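Local coordinates for protein oxidoreductase, Gfo/Idh/MocA family (Vibrio cholerae, PDB 1XEA) that probably catalyses an NAD(P)-dependent oxidation or reduction of a substrate not assigned here, binding the dinucleotide through an N-terminal Rossmann-fold domain, at residues K151-L156 and M215-G220; T162-D167 and A198-Q203; T54-V59 and S77-F82; I5-L10 and M68-T73. All coordinates share one frame; numbering follows the deposited sequence.

Contact 1. Residues K151-L156 and M215-G220; sequences KHRHAL and MNRQFG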
# COMPACT_ATOMS: atom_id res chain seq x y z
N LYS A 151 19.33 0.78 -2.16
CA LYS A 151 19.26 -0.02 -3.38
C LYS A 151 19.72 -1.39 -2.96
O LYS A 151 20.92 -1.62 -2.79
CB LYS A 151 20.19 0.54 -4.45
CG LYS A 151 19.97 -0.09 -5.82
CD LYS A 151 20.94 0.47 -6.85
CE LYS A 151 20.58 -0.00 -8.24
NZ LYS A 151 20.54 -1.49 -8.33
N HIS A 152 18.78 -2.31 -2.81
CA HIS A 152 19.10 -3.65 -2.36
C HIS A 152 18.87 -4.71 -3.44
O HIS A 152 18.12 -4.49 -4.39
CB HIS A 152 18.28 -4.01 -1.11
CG HIS A 152 18.30 -2.95 -0.04
ND1 HIS A 152 19.39 -2.13 0.19
CD2 HIS A 152 17.37 -2.60 0.88
CE1 HIS A 152 19.13 -1.32 1.20
NE2 HIS A 152 17.91 -1.59 1.64
N ARG A 153 19.55 -5.84 -3.29
CA ARG A 153 19.44 -6.99 -4.20
C ARG A 153 19.22 -8.22 -3.34
O ARG A 153 19.59 -8.26 -2.17
CB ARG A 153 20.74 -7.21 -4.99
CG ARG A 153 21.03 -6.23 -6.11
CD ARG A 153 20.91 -6.89 -7.48
NE ARG A 153 20.73 -5.90 -8.54
CZ ARG A 153 21.61 -4.95 -8.85
NH1 ARG A 153 22.75 -4.86 -8.17
NH2 ARG A 153 21.34 -4.07 -9.81
N HIS A 154 18.61 -9.24 -3.94
CA HIS A 154 18.37 -10.49 -3.25
C HIS A 154 19.45 -11.50 -3.62
O HIS A 154 19.69 -11.76 -4.80
CB HIS A 154 17.01 -11.06 -3.65
CG HIS A 154 16.80 -12.48 -3.21
ND1 HIS A 154 16.91 -12.87 -1.90
CD2 HIS A 154 16.46 -13.58 -3.91
CE1 HIS A 154 16.63 -14.16 -1.80
NE2 HIS A 154 16.36 -14.62 -3.01
N ALA A 155 20.11 -12.05 -2.60
CA ALA A 155 21.16 -13.05 -2.79
C ALA A 155 22.12 -12.76 -3.95
O ALA A 155 22.16 -13.50 -4.93
CB ALA A 155 20.51 -14.41 -2.98
N LEU A 156 22.90 -11.69 -3.83
CA LEU A 156 23.84 -11.34 -4.89
C LEU A 156 25.07 -10.63 -4.35
O LEU A 156 25.36 -9.49 -4.72
CB LEU A 156 23.16 -10.47 -5.94
CG LEU A 156 23.86 -10.35 -7.29
CD1 LEU A 156 23.71 -11.67 -8.05
CD2 LEU A 156 23.25 -9.23 -8.10
N MSE A 215 23.23 -0.15 0.61
CA MSE A 215 23.07 -1.23 -0.35
C MSE A 215 23.26 -2.57 0.31
O MSE A 215 24.36 -2.89 0.76
CB MSE A 215 24.07 -1.09 -1.49
CG MSE A 215 24.06 -2.26 -2.45
SE MSE A 215 25.08 -1.90 -4.06
CE MSE A 215 23.76 -0.84 -4.99
N ASN A 216 22.20 -3.36 0.36
CA ASN A 216 22.27 -4.68 0.95
C ASN A 216 21.98 -5.66 -0.16
O ASN A 216 20.82 -5.93 -0.48
CB ASN A 216 21.23 -4.83 2.06
CG ASN A 216 21.39 -6.11 2.83
OD1 ASN A 216 21.83 -7.12 2.28
ND2 ASN A 216 21.05 -6.08 4.10
N ARG A 217 23.04 -6.19 -0.76
CA ARG A 217 22.87 -7.13 -1.86
C ARG A 217 22.57 -8.54 -1.41
O ARG A 217 22.70 -9.49 -2.17
CB ARG A 217 24.08 -7.07 -2.78
CG ARG A 217 24.09 -5.78 -3.56
CD ARG A 217 25.27 -5.67 -4.45
NE ARG A 217 25.34 -6.76 -5.40
CZ ARG A 217 26.18 -6.78 -6.42
NH1 ARG A 217 27.01 -5.76 -6.60
NH2 ARG A 217 26.18 -7.80 -7.25
N GLN A 218 22.17 -8.66 -0.15
CA GLN A 218 21.78 -9.94 0.43
C GLN A 218 20.49 -9.63 1.17
O GLN A 218 20.29 -10.08 2.30
CB GLN A 218 22.82 -10.46 1.42
CG GLN A 218 24.03 -11.14 0.79
CD GLN A 218 24.50 -12.32 1.63
OE1 GLN A 218 24.67 -12.20 2.85
NE2 GLN A 218 24.72 -13.47 0.98
N PHE A 219 19.63 -8.84 0.54
CA PHE A 219 18.36 -8.42 1.11
C PHE A 219 17.27 -9.44 0.75
O PHE A 219 17.44 -10.24 -0.17
CB PHE A 219 17.99 -7.04 0.56
CG PHE A 219 17.00 -6.27 1.39
CD1 PHE A 219 17.30 -5.91 2.70
CD2 PHE A 219 15.79 -5.85 0.84
CE1 PHE A 219 16.42 -5.14 3.45
CE2 PHE A 219 14.90 -5.08 1.59
CZ PHE A 219 15.22 -4.72 2.90
N GLY A 220 16.16 -9.40 1.48
CA GLY A 220 15.07 -10.33 1.21
C GLY A 220 14.43 -10.15 -0.16
O GLY A 220 13.74 -11.05 -0.66

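Contact 2. Residues T162-D167 and A198-Q203; sequences TFVFDD and ARLDVQ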
# COMPACT_ATOMS: atom_id res chain seq x y z
N THR A 162 33.95 -4.66 -7.66
CA THR A 162 32.75 -4.67 -8.48
C THR A 162 31.56 -4.07 -7.76
O THR A 162 30.88 -3.19 -8.27
CB THR A 162 32.38 -6.09 -8.91
OG1 THR A 162 33.51 -6.70 -9.55
CG2 THR A 162 31.21 -6.06 -9.87
N PHE A 163 31.31 -4.58 -6.56
CA PHE A 163 30.20 -4.13 -5.73
C PHE A 163 30.18 -2.60 -5.64
O PHE A 163 29.13 -1.99 -5.82
CB PHE A 163 30.35 -4.74 -4.34
CG PHE A 163 29.21 -4.45 -3.40
CD1 PHE A 163 28.37 -5.48 -2.98
CD2 PHE A 163 29.05 -3.19 -2.84
CE1 PHE A 163 27.41 -5.26 -2.00
CE2 PHE A 163 28.09 -2.97 -1.86
CZ PHE A 163 27.27 -4.01 -1.44
N VAL A 164 31.32 -1.99 -5.38
CA VAL A 164 31.37 -0.55 -5.24
C VAL A 164 31.37 0.21 -6.55
O VAL A 164 30.51 1.05 -6.78
CB VAL A 164 32.58 -0.09 -4.42
CG1 VAL A 164 32.57 1.42 -4.28
CG2 VAL A 164 32.54 -0.73 -3.04
N PHE A 165 32.34 -0.05 -7.41
CA PHE A 165 32.40 0.69 -8.66
C PHE A 165 31.28 0.41 -9.66
O PHE A 165 30.88 1.31 -10.40
CB PHE A 165 33.76 0.51 -9.33
CG PHE A 165 34.81 1.44 -8.80
CD1 PHE A 165 35.43 1.18 -7.58
CD2 PHE A 165 35.15 2.58 -9.49
CE1 PHE A 165 36.38 2.06 -7.07
CE2 PHE A 165 36.10 3.46 -8.99
CZ PHE A 165 36.71 3.20 -7.77
N ASP A 166 30.76 -0.81 -9.68
CA ASP A 166 29.72 -1.11 -10.64
C ASP A 166 28.29 -1.11 -10.10
O ASP A 166 27.33 -1.33 -10.84
CB ASP A 166 30.00 -2.46 -11.32
CG ASP A 166 31.34 -2.47 -12.02
OD1 ASP A 166 31.54 -1.65 -12.95
OD2 ASP A 166 32.20 -3.29 -11.64
N ASP A 167 28.14 -0.83 -8.81
CA ASP A 167 26.81 -0.85 -8.22
C ASP A 167 26.57 0.26 -7.20
O ASP A 167 25.85 1.22 -7.47
CB ASP A 167 26.58 -2.21 -7.57
CG ASP A 167 25.15 -2.68 -7.69
OD1 ASP A 167 24.36 -2.00 -8.37
OD2 ASP A 167 24.82 -3.73 -7.11
N ALA A 198 28.44 -8.23 1.36
CA ALA A 198 27.00 -8.44 1.37
C ALA A 198 26.27 -7.09 1.40
O ALA A 198 25.45 -6.82 0.52
CB ALA A 198 26.60 -9.29 2.58
N ARG A 199 26.56 -6.25 2.39
CA ARG A 199 25.93 -4.94 2.47
C ARG A 199 26.93 -3.85 2.85
O ARG A 199 27.85 -4.08 3.63
CB ARG A 199 24.79 -4.92 3.48
CG ARG A 199 25.28 -4.87 4.89
CD ARG A 199 24.29 -4.29 5.85
NE ARG A 199 24.93 -4.20 7.15
CZ ARG A 199 25.86 -3.30 7.47
NH1 ARG A 199 26.25 -2.40 6.58
NH2 ARG A 199 26.43 -3.32 8.66
N LEU A 200 26.72 -2.66 2.29
CA LEU A 200 27.58 -1.50 2.52
C LEU A 200 26.72 -0.29 2.88
O LEU A 200 25.69 -0.05 2.24
CB LEU A 200 28.38 -1.19 1.24
CG LEU A 200 29.43 -0.10 1.29
CD1 LEU A 200 30.52 -0.48 2.28
CD2 LEU A 200 30.02 0.09 -0.09
N ASP A 201 27.12 0.45 3.90
CA ASP A 201 26.35 1.62 4.33
C ASP A 201 27.23 2.82 4.61
O ASP A 201 27.94 2.87 5.62
CB ASP A 201 25.53 1.29 5.57
CG ASP A 201 24.40 0.32 5.29
OD1 ASP A 201 23.59 0.61 4.39
OD2 ASP A 201 24.31 -0.72 5.97
N VAL A 202 27.18 3.80 3.72
CA VAL A 202 27.97 5.01 3.86
C VAL A 202 27.05 6.18 4.19
O VAL A 202 26.10 6.47 3.46
CB VAL A 202 28.75 5.33 2.58
CG1 VAL A 202 29.44 6.68 2.73
CG2 VAL A 202 29.75 4.24 2.31
N GLN A 203 27.37 6.86 5.28
CA GLN A 203 26.57 7.98 5.74
C GLN A 203 27.44 9.09 6.34
O GLN A 203 28.36 8.81 7.11
CB GLN A 203 25.56 7.46 6.77
CG GLN A 203 25.22 8.43 7.87
CD GLN A 203 24.14 7.92 8.80
OE1 GLN A 203 23.93 8.47 9.88
NE2 GLN A 203 23.42 6.87 8.38

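Contact 3. Residues T54-V59 and S77-F82; sequences TDYRDV and STLAAF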
# COMPACT_ATOMS: atom_id res chain seq x y z
N THR A 54 33.62 -1.73 -36.83
CA THR A 54 34.09 -2.71 -35.85
C THR A 54 35.26 -2.20 -35.03
O THR A 54 35.44 -2.58 -33.87
CB THR A 54 34.53 -4.02 -36.53
OG1 THR A 54 33.40 -4.64 -37.14
CG2 THR A 54 35.12 -4.98 -35.50
N ASP A 55 36.08 -1.34 -35.64
CA ASP A 55 37.23 -0.77 -34.96
C ASP A 55 36.93 0.66 -34.53
O ASP A 55 36.59 1.51 -35.36
CB ASP A 55 38.45 -0.79 -35.88
CG ASP A 55 39.72 -0.38 -35.18
OD1 ASP A 55 39.79 0.77 -34.69
OD2 ASP A 55 40.65 -1.21 -35.11
N TYR A 56 37.07 0.93 -33.23
CA TYR A 56 36.78 2.24 -32.68
C TYR A 56 37.53 3.38 -33.35
O TYR A 56 37.31 4.54 -33.01
CB TYR A 56 37.06 2.26 -31.17
CG TYR A 56 38.52 2.22 -30.78
CD1 TYR A 56 39.29 3.38 -30.79
CD2 TYR A 56 39.11 1.03 -30.37
CE1 TYR A 56 40.63 3.36 -30.40
CE2 TYR A 56 40.45 0.99 -29.97
CZ TYR A 56 41.21 2.16 -29.98
OH TYR A 56 42.53 2.14 -29.59
N ARG A 57 38.39 3.06 -34.31
CA ARG A 57 39.15 4.10 -35.01
C ARG A 57 38.43 4.57 -36.26
O ARG A 57 38.38 5.77 -36.54
CB ARG A 57 40.54 3.57 -35.36
CG ARG A 57 41.36 3.22 -34.15
CD ARG A 57 42.30 2.07 -34.44
NE ARG A 57 42.62 1.33 -33.22
CZ ARG A 57 43.25 0.17 -33.19
NH1 ARG A 57 43.63 -0.40 -34.33
NH2 ARG A 57 43.50 -0.43 -32.03
N ASP A 58 37.86 3.63 -37.00
CA ASP A 58 37.14 3.95 -38.23
C ASP A 58 36.00 4.91 -37.96
O ASP A 58 35.48 5.56 -38.86
CB ASP A 58 36.59 2.67 -38.87
CG ASP A 58 37.67 1.68 -39.22
OD1 ASP A 58 38.52 1.99 -40.08
OD2 ASP A 58 37.68 0.58 -38.63
N VAL A 59 35.61 5.00 -36.69
CA VAL A 59 34.53 5.87 -36.27
C VAL A 59 34.75 7.32 -36.71
O VAL A 59 33.80 8.02 -37.04
CB VAL A 59 34.35 5.81 -34.74
CG1 VAL A 59 33.35 6.85 -34.27
CG2 VAL A 59 33.89 4.42 -34.32
N SER A 77 39.14 3.98 -20.18
CA SER A 77 40.30 4.87 -20.31
C SER A 77 40.84 4.94 -21.72
O SER A 77 41.06 6.02 -22.27
CB SER A 77 41.42 4.45 -19.36
OG SER A 77 41.11 4.80 -18.03
N THR A 78 41.07 3.77 -22.31
CA THR A 78 41.59 3.72 -23.65
C THR A 78 40.69 4.49 -24.59
O THR A 78 41.05 5.56 -25.07
CB THR A 78 41.68 2.27 -24.12
OG1 THR A 78 42.41 1.51 -23.16
CG2 THR A 78 42.38 2.19 -25.47
N LEU A 79 39.50 3.96 -24.82
CA LEU A 79 38.54 4.60 -25.70
C LEU A 79 38.34 6.08 -25.38
O LEU A 79 38.44 6.94 -26.25
CB LEU A 79 37.20 3.87 -25.61
CG LEU A 79 37.22 2.41 -26.07
CD1 LEU A 79 35.87 1.79 -25.80
CD2 LEU A 79 37.56 2.33 -27.55
N ALA A 80 38.06 6.37 -24.12
CA ALA A 80 37.84 7.74 -23.68
C ALA A 80 38.98 8.65 -24.12
O ALA A 80 38.77 9.59 -24.90
CB ALA A 80 37.70 7.79 -22.16
N ALA A 81 40.17 8.38 -23.61
CA ALA A 81 41.35 9.17 -23.94
C ALA A 81 41.47 9.37 -25.45
O ALA A 81 41.69 10.49 -25.92
CB ALA A 81 42.61 8.49 -23.41
N PHE A 82 41.31 8.29 -26.20
CA PHE A 82 41.41 8.35 -27.65
C PHE A 82 40.62 9.48 -28.28
O PHE A 82 41.17 10.32 -28.99
CB PHE A 82 40.97 7.03 -28.27
CG PHE A 82 41.12 6.99 -29.77
CD1 PHE A 82 42.38 7.12 -30.35
CD2 PHE A 82 40.02 6.81 -30.59
CE1 PHE A 82 42.54 7.07 -31.74
CE2 PHE A 82 40.16 6.75 -31.97
CZ PHE A 82 41.42 6.88 -32.55

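Contact 4. Residues I5-L10 and M68-T73; sequences IAMIGL and MIHAAT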
# COMPACT_ATOMS: atom_id res chain seq x y z
N ILE A 5 26.08 10.99 -33.48
CA ILE A 5 26.69 10.35 -32.33
C ILE A 5 27.16 8.95 -32.70
O ILE A 5 26.52 8.26 -33.49
CB ILE A 5 25.67 10.27 -31.15
CG1 ILE A 5 25.56 11.63 -30.45
CG2 ILE A 5 26.10 9.24 -30.13
CD1 ILE A 5 25.02 12.75 -31.30
N ALA A 6 28.28 8.53 -32.14
CA ALA A 6 28.79 7.20 -32.41
C ALA A 6 28.75 6.44 -31.10
O ALA A 6 29.21 6.94 -30.07
CB ALA A 6 30.21 7.28 -32.92
N MSE A 7 28.17 5.25 -31.14
CA MSE A 7 28.10 4.43 -29.95
C MSE A 7 29.08 3.28 -30.05
O MSE A 7 28.91 2.35 -30.84
CB MSE A 7 26.69 3.90 -29.77
CG MSE A 7 25.71 4.94 -29.29
SE MSE A 7 23.98 4.19 -28.93
CE MSE A 7 24.52 2.62 -27.93
N ILE A 8 30.12 3.34 -29.23
CA ILE A 8 31.14 2.31 -29.22
C ILE A 8 30.87 1.33 -28.09
O ILE A 8 30.71 1.74 -26.94
CB ILE A 8 32.55 2.92 -29.01
CG1 ILE A 8 32.91 3.83 -30.18
CG2 ILE A 8 33.57 1.81 -28.86
CD1 ILE A 8 32.41 5.24 -30.04
N GLY A 9 30.82 0.05 -28.42
CA GLY A 9 30.60 -0.98 -27.42
C GLY A 9 29.14 -1.24 -27.12
O GLY A 9 28.56 -0.65 -26.21
N LEU A 10 28.54 -2.15 -27.87
CA LEU A 10 27.13 -2.46 -27.69
C LEU A 10 26.88 -3.66 -26.78
O LEU A 10 26.58 -4.75 -27.25
CB LEU A 10 26.48 -2.67 -29.05
CG LEU A 10 26.77 -1.52 -30.02
CD1 LEU A 10 26.10 -1.81 -31.36
CD2 LEU A 10 26.29 -0.20 -29.45
N MSE A 68 29.78 7.77 -27.51
CA MSE A 68 29.25 7.26 -26.25
C MSE A 68 29.84 5.89 -26.04
O MSE A 68 29.50 4.93 -26.74
CB MSE A 68 27.72 7.15 -26.32
CG MSE A 68 27.02 8.49 -26.36
SE MSE A 68 25.10 8.38 -26.60
CE MSE A 68 24.61 7.62 -24.88
N ILE A 69 30.75 5.78 -25.09
CA ILE A 69 31.40 4.50 -24.83
C ILE A 69 30.60 3.66 -23.85
O ILE A 69 30.35 4.08 -22.73
CB ILE A 69 32.81 4.74 -24.29
CG1 ILE A 69 33.58 5.57 -25.32
CG2 ILE A 69 33.49 3.42 -24.01
CD1 ILE A 69 34.80 6.25 -24.77
N HIS A 70 30.20 2.47 -24.27
CA HIS A 70 29.42 1.62 -23.38
C HIS A 70 30.14 0.32 -23.14
O HIS A 70 29.60 -0.61 -22.54
CB HIS A 70 28.05 1.34 -23.99
CG HIS A 70 27.34 2.58 -24.45
ND1 HIS A 70 26.81 3.50 -23.57
CD2 HIS A 70 27.09 3.06 -25.69
CE1 HIS A 70 26.26 4.49 -24.25
NE2 HIS A 70 26.42 4.25 -25.54
N ALA A 71 31.37 0.25 -23.62
CA ALA A 71 32.19 -0.94 -23.46
C ALA A 71 32.40 -1.28 -21.99
O ALA A 71 31.82 -0.67 -21.10
CB ALA A 71 33.53 -0.73 -24.14
N ALA A 72 33.23 -2.29 -21.75
CA ALA A 72 33.54 -2.73 -20.40
C ALA A 72 34.31 -1.64 -19.66
O ALA A 72 34.86 -0.74 -20.29
CB ALA A 72 34.37 -4.00 -20.46
N THR A 73 34.34 -1.72 -18.34
CA THR A 73 35.02 -0.71 -17.56
C THR A 73 36.53 -0.65 -17.85
O THR A 73 37.12 0.43 -17.87
CB THR A 73 34.81 -0.93 -16.05
OG1 THR A 73 33.43 -1.21 -15.79
CG2 THR A 73 35.23 0.30 -15.27

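Contact 1. Residues K151-L156 and M215-G220
The carbonyl oxygen F219 O is gripped twice by one residue. H154 ND1 donates to F219 O at 3.2 Å, along a line lying in both the imidazole and the carbonyl plane, and H154 CA adds a weaker CA-H...O contact. With CG anti to the backbone N (chi1 168°), H154 turns its ring back to this oxygen. F219 N in turn donates to R153 O at 2.8 Å, nearly along the C=O axis, while R153 N reaches N216 O from above the carbonyl plane. These bonds prolong the pairing of parallel strands 146-152 and 209-216 where both run out into loops, at the ends of two inner strands of the C-terminal domain's sheet. Further on, L156 N meets R217 O head-on at 2.8 Å. N216 suits the turn because its OD1 accepts from Q218 N, forming an Asx turn.

H152 packs its ring against F219. Its CD2 edge stands 3.4 Å above the centre of the F219 ring in a tilted edge-to-face pair, the planes 53° apart, and N216 CB lies over one imidazole face. H152 NE2 is hydrogen-bonded to E150. On another flank M215, a selenomethionine, lays its CE methyl 3.6 Å from CD of K151, while F219 also meets W246 of the second subunit.

R153 and R217 run side by side, with R153 NH1 4.2 Å from R217 NE. The like charges are probably offset by D167 of helix 160-175, with which both guanidinium groups form salt bridges, and whose carboxylate is therefore probably kept ionised.

Contact 2. Residues T162-D167 and A198-Q203
Helix 160-175 lies across a large mixed beta sheet, the open-faced alpha/beta arrangement of the C-terminal domain in this family, and here one turn of it rests on strand 196-206. The local axes approach to 10.5 Å at an angle of 62°, so contact is confined to a few large side chains.

The apolar packing centres on L200, whose CB bond points toward the helix. F163 brings its CE2 to within 3.6 Å of L200 CB, its CG lying anti to the backbone N (chi1 -175°), which sends the ring out toward the strand. L200 has the same first torsion, and its CD2 branch meets V164 CG2 at 4.0 Å, the two side chains crossing at about a right angle. A flat ring and branched aliphatics suit this slot between helix and sheet; beyond it V164 and L200 also pack on helix 286-311.

Polar groups are kept to the strand's other face. There R199 NH1 forms a salt bridge with D201 OD2 at 2.6 Å, and both residues pack on L210 of the second subunit, so this side of the sheet belongs to the subunit interface.

The backbone has its own irregularity: A198 and R199 both face H191, a classic beta bulge. Beside it the rim of the phenyl ring meets main chain, F163 CE1 lying 3.6 Å from A198 O and near the ring plane.

Contact 3. Residues T54-V59 and S77-F82
Within the N-terminal Rossmann domain, helix 76-85 is the connection of a beta-alpha-beta crossover from strand 66-69 to strand 90-93, and the loop at residues 54-59 leans on it mainly through one tyrosine.

Y56 is the pivot. Its chi1 of 72° tucks CG in between the main-chain N and C, a cramped rotamer, and this swings the ring at the helix. Two neighbours at successive turns of the helix then take different parts of it. Over one face comes the CD2 methyl of L79, 3.7 Å from the ring centroid in a CH-pi contact and displaced toward the CB end, where it is 3.4 Å from Y56 CG. A forked leucine suits the place, since its other branch turns inward to the sheet. Against the ring's edge stands F82, with CG anti to the backbone N. The tyrosine presents its CD1-CE1 edge to the phenyl face, the centroids 5.0 Å apart and the planes at 80°, a T-shaped pair.

R57 extends the same apolar surface with the aliphatic part of its chain, CG lying 4.0 Å from F82 CZ. Its guanidinium turns back to the carboxylate of D55, an attraction of charges with OD2 above the guanidinium plane. The long phenol carries its polar end to the helix margin, where Y56 OH lies 4.1 Å from T78 CG2.

Contact 4. Residues I5-L10 and M68-T73
M7, a selenomethionine, bends at its third torsion (chi3 46°) so that its CE methyl comes obliquely upon the imidazole of H70, 3.4 Å from CD2. The pair lies at the carboxyl end of two central parallel strands of a Rossmann fold, 3-8 and 66-69, with H70 also stacked on Y18 of helix 12-22.

Three backbone bonds tie the strands together in the staggered manner of a parallel sheet. A6 O takes the N-H of M68 at 2.8 Å, nearly along the C=O axis. I8 N reaches M68 O at 3.0 Å from above the carbonyl plane, and H70 N closes on I8 O at 2.8 Å in an almost straight bond (172°). Flexible M7 and M68 fill one face of the sheet against helix 12-22, while branched I8 and I69 share the other, where both touch L79 of helix 76-85.

G9 follows the strand at positive phi (86°), where a CB would run into A71 N and, at these backbone angles, jam against the preceding carbonyl O. Its place at the strand's end fits a GxGxxA motif, consistent with the dinucleotide-binding turn of Rossmann proteins. At the other end of the contact the selenium of M68, also a selenomethionine, joins the apolar packing, I5 CG2 lying 3.8 Å from M68 SE.

The four contacts form two pairs, one in each domain. Contacts 3 and 4, centred about 9 Å apart, share the Rossmann domain: L79 CD1 of contact 3 packs 3.4 Å from I69 CG2 of contact 4, and V59 CG1 of contact 3 lies 3.5 Å from A6 CB of contact 4. Contacts 1 and 2, their centres about 11 Å apart, meet on one sheet, in which strands 209-216 and 196-206 are neighbours, and R153 NH1 meets D167 OD2 at 2.6 Å; both touch the second subunit. The domains touch, among other places, at T73, the end of contact 4, which makes a weak hydrogen bond to D166 of contact 2. The probable dinucleotide-binding turn lies at G9 in contact 4.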